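Local coordinates for uncharacterized protein Q6HG14 (Bacillus thuringiensis serovar konkukian, PDB 3F08) that is of unknown function but has a Bet v 1-like (SRPBCC) fold and probably binds a hydrophobic ligand or lipid in an internal cavity, at residues L27-P35 / S126-H134. The protein carries 5 engineered substitutions. Numbering follows the deposited sequence.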
loop_
_atom_site.group_PDB
_atom_site.type_symbol
_atom_site.label_atom_id
_atom_site.label_comp_id
_atom_site.label_asym_id
_atom_site.label_seq_id
_atom_site.Cartn_x
_atom_site.Cartn_y
_atom_site.Cartn_z
ATOM N N LEU B 27 -8.521 10.129 0.696
ATOM C CA LEU B 27 -9.206 10.875 1.750
ATOM C C LEU B 27 -10.104 12.009 1.252
ATOM O O LEU B 27 -11.167 12.256 1.821
ATOM C CB LEU B 27 -8.202 11.432 2.765
ATOM C CG LEU B 27 -7.507 10.392 3.656
ATOM C CD1 LEU B 27 -6.589 11.098 4.638
ATOM C CD2 LEU B 27 -8.548 9.553 4.405
ATOM N N PRO B 28 -9.683 12.732 0.201
ATOM C CA PRO B 28 -10.575 13.810 -0.246
ATOM C C PRO B 28 -11.870 13.328 -0.887
ATOM O O PRO B 28 -12.790 14.123 -1.106
ATOM C CB PRO B 28 -9.695 14.645 -1.192
ATOM C CG PRO B 28 -8.575 13.740 -1.566
ATOM C CD PRO B 28 -8.325 12.905 -0.339
ATOM N N ASP B 29 -11.957 12.031 -1.172
ATOM C CA ASP B 29 -13.177 11.483 -1.749
ATOM C C ASP B 29 -14.243 11.297 -0.668
ATOM O O ASP B 29 -15.395 11.011 -0.980
ATOM C CB ASP B 29 -12.928 10.129 -2.422
ATOM C CG ASP B 29 -12.130 10.246 -3.701
ATOM O OD1 ASP B 29 -12.144 11.333 -4.311
ATOM O OD2 ASP B 29 -11.504 9.241 -4.105
ATOM N N TRP B 30 -13.869 11.432 0.601
ATOM C CA TRP B 30 -14.854 11.274 1.666
ATOM C C TRP B 30 -14.666 12.181 2.873
ATOM O O TRP B 30 -15.499 12.193 3.775
ATOM C CB TRP B 30 -14.936 9.808 2.123
ATOM C CG TRP B 30 -13.643 9.177 2.563
ATOM C CD1 TRP B 30 -12.625 8.749 1.767
ATOM C CD2 TRP B 30 -13.272 8.839 3.905
ATOM N NE1 TRP B 30 -11.646 8.157 2.526
ATOM C CE2 TRP B 30 -12.020 8.199 3.844
ATOM C CE3 TRP B 30 -13.884 9.015 5.158
ATOM C CZ2 TRP B 30 -11.360 7.728 4.989
ATOM C CZ3 TRP B 30 -13.231 8.547 6.296
ATOM C CH2 TRP B 30 -11.980 7.910 6.201
ATOM N N LEU B 31 -13.580 12.948 2.882
ATOM C CA LEU B 31 -13.286 13.888 3.964
ATOM C C LEU B 31 -13.296 15.297 3.366
ATOM O O LEU B 31 -12.356 15.698 2.683
ATOM C CB LEU B 31 -11.909 13.589 4.561
ATOM C CG LEU B 31 -11.785 13.078 5.998
ATOM C CD1 LEU B 31 -12.792 11.985 6.251
ATOM C CD2 LEU B 31 -10.368 12.568 6.236
ATOM N N PRO B 32 -14.366 16.064 3.614
ATOM C CA PRO B 32 -14.513 17.433 3.102
ATOM C C PRO B 32 -13.426 18.429 3.512
ATOM O O PRO B 32 -13.086 19.327 2.745
ATOM C CB PRO B 32 -15.893 17.846 3.622
ATOM C CG PRO B 32 -16.643 16.536 3.649
ATOM C CD PRO B 32 -15.606 15.618 4.272
ATOM N N TYR B 33 -12.882 18.275 4.712
ATOM C CA TYR B 33 -11.859 19.195 5.190
ATOM C C TYR B 33 -10.451 18.899 4.688
ATOM O O TYR B 33 -9.490 19.553 5.092
ATOM C CB TYR B 33 -11.891 19.246 6.716
ATOM C CG TYR B 33 -12.275 17.934 7.348
ATOM C CD1 TYR B 33 -11.310 16.991 7.696
ATOM C CD2 TYR B 33 -13.612 17.634 7.609
ATOM C CE1 TYR B 33 -11.667 15.782 8.297
ATOM C CE2 TYR B 33 -13.980 16.432 8.205
ATOM C CZ TYR B 33 -13.006 15.512 8.551
ATOM O OH TYR B 33 -13.364 14.342 9.184
ATOM N N ILE B 34 -10.334 17.906 3.812
ATOM C CA ILE B 34 -9.057 17.545 3.205
ATOM C C ILE B 34 -9.262 17.729 1.702
ATOM O O ILE B 34 -9.465 16.755 0.976
ATOM C CB ILE B 34 -8.688 16.074 3.446
ATOM C CG1 ILE B 34 -8.726 15.753 4.940
ATOM C CG2 ILE B 34 -7.294 15.802 2.882
ATOM C CD1 ILE B 34 -7.719 16.525 5.758
ATOM N N PRO B 35 -9.201 18.979 1.217
ATOM C CA PRO B 35 -9.398 19.278 -0.208
ATOM C C PRO B 35 -8.531 18.472 -1.178
ATOM O O PRO B 35 -9.015 17.986 -2.199
ATOM C CB PRO B 35 -9.094 20.780 -0.302
ATOM C CG PRO B 35 -9.303 21.281 1.092
ATOM C CD PRO B 35 -8.750 20.178 1.942
ATOM N N SER B 126 -13.932 10.219 14.991
ATOM C CA SER B 126 -15.376 10.383 15.037
ATOM C C SER B 126 -15.905 11.354 13.983
ATOM O O SER B 126 -16.988 11.153 13.434
ATOM C CB SER B 126 -15.804 10.842 16.427
ATOM O OG SER B 126 -17.178 11.179 16.421
ATOM N N ASP B 127 -15.154 12.414 13.707
ATOM C CA ASP B 127 -15.574 13.380 12.692
ATOM C C ASP B 127 -15.472 12.746 11.317
ATOM O O ASP B 127 -16.335 12.949 10.462
ATOM C CB ASP B 127 -14.692 14.630 12.718
ATOM C CG ASP B 127 -15.048 15.571 13.843
ATOM O OD1 ASP B 127 -16.175 15.460 14.375
ATOM O OD2 ASP B 127 -14.207 16.434 14.176
ATOM N N GLY B 128 -14.402 11.982 11.112
ATOM C CA GLY B 128 -14.193 11.317 9.838
ATOM C C GLY B 128 -15.264 10.291 9.518
ATOM O O GLY B 128 -15.718 10.202 8.383
ATOM N N LEU B 129 -15.674 9.513 10.514
ATOM C CA LEU B 129 -16.697 8.500 10.298
ATOM C C LEU B 129 -18.062 9.132 10.062
ATOM O O LEU B 129 -18.884 8.582 9.340
ATOM C CB LEU B 129 -16.752 7.531 11.481
ATOM C CG LEU B 129 -15.486 6.691 11.690
ATOM C CD1 LEU B 129 -15.733 5.675 12.788
ATOM C CD2 LEU B 129 -15.106 5.978 10.388
ATOM N N LYS B 130 -18.314 10.283 10.678
ATOM C CA LYS B 130 -19.582 10.966 10.453
ATOM C C LYS B 130 -19.559 11.477 9.015
ATOM O O LYS B 130 -20.580 11.469 8.325
ATOM C CB LYS B 130 -19.755 12.135 11.428
ATOM C CG LYS B 130 -20.045 11.704 12.864
ATOM C CD LYS B 130 -20.206 12.904 13.790
ATOM C CE LYS B 130 -20.485 12.473 15.230
ATOM N NZ LYS B 130 -20.477 13.639 16.160
ATOM N N ALA B 131 -18.379 11.904 8.569
ATOM C CA ALA B 131 -18.207 12.401 7.212
ATOM C C ALA B 131 -18.405 11.238 6.243
ATOM O O ALA B 131 -18.996 11.403 5.180
ATOM C CB ALA B 131 -16.812 13.012 7.041
ATOM N N LEU B 132 -17.924 10.058 6.621
ATOM C CA LEU B 132 -18.086 8.881 5.773
ATOM C C LEU B 132 -19.572 8.517 5.658
ATOM O O LEU B 132 -20.046 8.116 4.594
ATOM C CB LEU B 132 -17.302 7.695 6.363
ATOM C CG LEU B 132 -17.397 6.352 5.625
ATOM C CD1 LEU B 132 -16.913 6.519 4.192
ATOM C CD2 LEU B 132 -16.571 5.291 6.356
ATOM N N GLN B 133 -20.303 8.649 6.766
ATOM C CA GLN B 133 -21.731 8.338 6.777
ATOM C C GLN B 133 -22.436 9.310 5.846
ATOM O O GLN B 133 -23.310 8.926 5.069
ATOM C CB GLN B 133 -22.317 8.470 8.192
ATOM C CG GLN B 133 -23.783 8.008 8.312
ATOM C CD GLN B 133 -23.944 6.484 8.282
ATOM O OE1 GLN B 133 -24.259 5.857 9.299
ATOM N NE2 GLN B 133 -23.723 5.886 7.116
ATOM N N HIS B 134 -22.040 10.575 5.923
ATOM C CA HIS B 134 -22.638 11.600 5.088
ATOM C C HIS B 134 -22.410 11.298 3.611
ATOM O O HIS B 134 -23.304 11.484 2.787
ATOM C CB HIS B 134 -22.059 12.971 5.446
ATOM C CG HIS B 134 -22.509 14.071 4.537
ATOM N ND1 HIS B 134 -21.752 14.515 3.472
ATOM C CD2 HIS B 134 -23.645 14.808 4.523
ATOM C CE1 HIS B 134 -22.402 15.479 2.844
ATOM N NE2 HIS B 134 -23.554 15.676 3.462
#
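With chi1 at 55°, Trp-30 has CG between its own backbone N and carbonyl carbon, and the indole reaches segment 126-134 with its six-membered ring leading; there the backbone places Leu-132 CB beside that ring, and chi1 (178°, CG anti to the backbone N) together with chi2 brings CD1 to 4.0 Å from Trp-30 CE3. The pair joins two elements of the helix-grip fold of Bet v 1-like proteins: the loop between helix 14-21 and strand 36-40, and the long C-terminal helix 114-137 that lies over the antiparallel sheet. Trp-30 CE3 lies 3.9 Å from Leu-132 CB, and the two side chains meet obliquely. The ring edge, by contrast, is addressed by a backbone oxygen: Gly-128 O lies near the indole plane, 3.6 Å from Trp-30 CZ3, while still accepting the helical bond from Leu-132 N. One indole face is covered from within the loop by Leu-31 CD1, 3.2 Å above the plane and offset toward the rim. That same methyl stands 3.9 Å from Gly-128 CA, so it touches both the indole and the helix. Leu-20 and Ile-21 of helix 14-21 touch both Trp-30 and Leu-132, and Trp-103 of strand 99-109 also meets the indole, placing this end of the contact in the buried interior. Toward the surface, the Ala-131 methyl packs against the loop, its CB 3.6 Å from the backbone atom Trp-30 O and 4.0 Å from Pro-32 CD in the proline ring. Leu-31 to Ile-34 form a type I beta turn, closed by Ile-34 N bonding to Leu-31 O, and its third residue, Tyr-33, points its phenol at the helix. The hydroxyl comes up against the backbone at Gly-128, with Asp-127 CB also near: Tyr-33 OH is 3.2 Å from Gly-128 CA, and although Gly-128 N is equally near, the angle is too poor for a hydrogen bond.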